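Local structure of inactive PncC family protein (Escherichia coli O157:H7, 5KOL) at residues V10-T15 with A164-L169. The protein belongs to the CinA family but appears to lack nicotinamide-nucleotide (NMN) amidohydrolase activity, and its biological role is not established. Residues are numbered along the deposited sequence; the frame is centred on the assembly and turned at random.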
ATOM      1  N   VAL A  10      -4.441 -11.944  20.994  1.00 42.69           N
ATOM      2  CA  VAL A  10      -5.484 -12.748  20.373  1.00 41.70           C
ATOM      3  C   VAL A  10      -4.864 -13.994  19.758  1.00 41.74           C
ATOM      4  O   VAL A  10      -3.751 -13.962  19.214  1.00 42.32           O
ATOM      5  CB  VAL A  10      -6.259 -11.928  19.328  1.00 43.75           C
ATOM      6  CG1 VAL A  10      -7.008 -10.793  19.999  1.00 35.55           C
ATOM      7  CG2 VAL A  10      -5.330 -11.382  18.266  1.00 42.67           C
ATOM      8  N   GLN A  11      -5.568 -15.115  19.881  1.00 39.20           N
ATOM      9  CA  GLN A  11      -5.170 -16.373  19.258  0.63 40.82           C
ATOM     10  C   GLN A  11      -6.050 -16.571  18.030  1.00 42.42           C
ATOM     11  O   GLN A  11      -7.253 -16.819  18.159  1.00 44.94           O
ATOM     12  CB  GLN A  11      -5.313 -17.539  20.237  0.63 45.59           C
ATOM     13  CG  GLN A  11      -4.646 -17.324  21.597  0.63 47.07           C
ATOM     14  CD  GLN A  11      -3.144 -17.594  21.591  0.63 55.26           C
ATOM     15  OE1 GLN A  11      -2.340 -16.732  21.221  0.63 55.08           O
ATOM     16  NE2 GLN A  11      -2.759 -18.795  22.019  0.63 56.92           N
ATOM     17  N   LEU A  12      -5.464 -16.445  16.842  1.00 35.43           N
ATOM     18  CA  LEU A  12      -6.253 -16.484  15.617  0.66 35.85           C
ATOM     19  C   LEU A  12      -6.983 -17.817  15.476  1.00 37.99           C
ATOM     20  O   LEU A  12      -6.393 -18.890  15.645  1.00 37.53           O
ATOM     21  CB  LEU A  12      -5.359 -16.251  14.408  0.66 33.51           C
ATOM     22  CG  LEU A  12      -4.784 -14.842  14.222  0.66 32.11           C
ATOM     23  CD1 LEU A  12      -3.690 -14.882  13.171  0.66 28.68           C
ATOM     24  CD2 LEU A  12      -5.885 -13.851  13.820  0.66 27.95           C
ATOM     25  N   ALA A  13      -8.262 -17.741  15.151  1.00 37.22           N
ATOM     26  CA  ALA A  13      -9.100 -18.903  14.881  1.00 33.80           C
ATOM     27  C   ALA A  13      -9.443 -18.927  13.396  1.00 36.08           C
ATOM     28  O   ALA A  13      -9.370 -17.904  12.703  1.00 32.21           O
ATOM     29  CB  ALA A  13     -10.378 -18.853  15.723  1.00 38.03           C
ATOM     30  N   ASP A  14      -9.842 -20.101  12.901  1.00 33.57           N
ATOM     31  CA  ASP A  14     -10.214 -20.179  11.490  1.00 31.68           C
ATOM     32  C   ASP A  14     -11.380 -19.261  11.143  1.00 25.71           C
ATOM     33  O   ASP A  14     -11.538 -18.889   9.972  1.00 32.11           O
ATOM     34  CB  ASP A  14     -10.538 -21.622  11.099  1.00 37.32           C
ATOM     35  CG  ASP A  14      -9.418 -22.587  11.461  1.00 50.97           C
ATOM     36  OD1 ASP A  14      -9.686 -23.801  11.570  1.00 46.86           O
ATOM     37  OD2 ASP A  14      -8.265 -22.126  11.627  1.00 46.72           O
ATOM     38  N   THR A  15     -12.210 -18.891  12.120  1.00 31.22           N
ATOM     39  CA  THR A  15     -13.270 -17.923  11.847  1.00 30.43           C
ATOM     40  C   THR A  15     -12.735 -16.504  11.699  1.00 31.36           C
ATOM     41  O   THR A  15     -13.451 -15.639  11.184  1.00 27.86           O
ATOM     42  CB  THR A  15     -14.341 -17.947  12.957  1.00 35.24           C
ATOM     43  OG1 THR A  15     -13.709 -17.862  14.238  1.00 37.18           O
ATOM     44  CG2 THR A  15     -15.192 -19.223  12.892  1.00 33.15           C
ATOM     45  N   ALA A 164      -2.934  -8.345  12.865  1.00 25.61           N
ATOM     46  CA  ALA A 164      -3.013  -6.888  12.989  1.00 27.81           C
ATOM     47  C   ALA A 164      -4.459  -6.411  13.114  1.00 27.00           C
ATOM     48  O   ALA A 164      -4.774  -5.525  13.927  1.00 25.16           O
ATOM     49  CB  ALA A 164      -2.339  -6.236  11.774  1.00 22.08           C
ATOM     50  N   LEU A 165      -5.349  -7.006  12.320  1.00 22.90           N
ATOM     51  CA  LEU A 165      -6.772  -6.675  12.338  1.00 17.74           C
ATOM     52  C   LEU A 165      -7.449  -7.201  13.600  1.00 23.83           C
ATOM     53  O   LEU A 165      -8.182  -6.470  14.281  1.00 24.99           O
ATOM     54  CB  LEU A 165      -7.435  -7.274  11.088  1.00 20.21           C
ATOM     55  CG  LEU A 165      -6.940  -6.718   9.733  1.00 24.06           C
ATOM     56  CD1 LEU A 165      -7.581  -7.475   8.591  1.00 20.98           C
ATOM     57  CD2 LEU A 165      -7.266  -5.240   9.594  1.00 25.14           C
ATOM     58  N   ALA A 166      -7.245  -8.487  13.910  1.00 23.18           N
ATOM     59  CA  ALA A 166      -7.914  -9.097  15.055  1.00 24.59           C
ATOM     60  C   ALA A 166      -7.515  -8.425  16.363  1.00 25.50           C
ATOM     61  O   ALA A 166      -8.343  -8.268  17.275  1.00 27.23           O
ATOM     62  CB  ALA A 166      -7.606 -10.597  15.099  1.00 22.48           C
ATOM     63  N   GLN A 167      -6.239  -8.044  16.492  1.00 25.16           N
ATOM     64  CA  GLN A 167      -5.825  -7.399  17.734  1.00 26.17           C
ATOM     65  C   GLN A 167      -6.384  -5.985  17.845  1.00 31.24           C
ATOM     66  O   GLN A 167      -6.609  -5.504  18.955  1.00 27.52           O
ATOM     67  CB  GLN A 167      -4.294  -7.379  17.868  1.00 30.82           C
ATOM     68  CG  GLN A 167      -3.810  -6.852  19.246  1.00 31.74           C
ATOM     69  CD  GLN A 167      -4.029  -7.848  20.383  1.00 31.82           C
ATOM     70  OE1 GLN A 167      -3.817  -9.065  20.224  1.00 36.87           O
ATOM     71  NE2 GLN A 167      -4.461  -7.344  21.532  1.00 32.43           N
ATOM     72  N   LEU A 168      -6.601  -5.287  16.727  1.00 23.31           N
ATOM     73  CA  LEU A 168      -7.279  -4.003  16.844  1.00 24.20           C
ATOM     74  C   LEU A 168      -8.692  -4.193  17.388  1.00 28.05           C
ATOM     75  O   LEU A 168      -9.158  -3.413  18.223  1.00 31.43           O
ATOM     76  CB  LEU A 168      -7.278  -3.270  15.504  1.00 23.23           C
ATOM     77  CG  LEU A 168      -8.035  -1.937  15.565  1.00 27.46           C
ATOM     78  CD1 LEU A 168      -7.434  -0.998  16.638  1.00 23.57           C
ATOM     79  CD2 LEU A 168      -7.975  -1.262  14.215  1.00 24.92           C
ATOM     80  N   LEU A 169      -9.376  -5.248  16.942  1.00 24.90           N
ATOM     81  CA  LEU A 169     -10.684  -5.582  17.485  1.00 28.96           C
ATOM     82  C   LEU A 169     -10.614  -5.771  18.998  1.00 26.52           C
ATOM     83  O   LEU A 169     -11.454  -5.250  19.736  1.00 30.96           O
ATOM     84  CB  LEU A 169     -11.204  -6.844  16.793  1.00 23.67           C
ATOM     85  CG  LEU A 169     -11.719  -6.545  15.374  1.00 29.69           C
ATOM     86  CD1 LEU A 169     -12.137  -7.810  14.631  1.00 30.63           C
ATOM     87  CD2 LEU A 169     -12.921  -5.613  15.490  1.00 25.31           C
TER
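Gln167 reaches out from its helix to take the backbone N-H of Val10 on its side-chain carbonyl, OE1 to N 3.0 Å. The bond is nearly straight, 172° at the hydrogen, and the donor lies in the plane of the amide. With CG anti to the backbone N (chi1 -173°) and a bend at chi2, the Gln167 chain turns its amide toward the loop. The other end of the same amide is also engaged, NE2 donating to the carbonyl oxygen of Lys8, so one side chain bridges backbone groups two residues apart and the two bonds settle which way round the amide sits. Beside the bond, Val10 lays its two methyls against the helix. CG2 lies 4.0 Å from Ala166 CB, while CG1 is near both Gln167 OE1 and the carbonyl oxygen of Ala166. In one of its two modelled conformers, Leu12 brings CD2 to the same methyl, 3.9 Å from Ala166 CB, so that Val10 and Leu12 alike touch this small side chain. Val10 also rests on Phe163 and Gln170, and Leu12 on Leu159 and Arg162, so the extended chain leading to helix 18-31 is applied to one flank of helix 153-171. Ala164 and Leu168 turn from the loop to pack on strands 110-116 and 131-138 of the mixed sheet, while Leu165 and Leu169 meet helix 18-31.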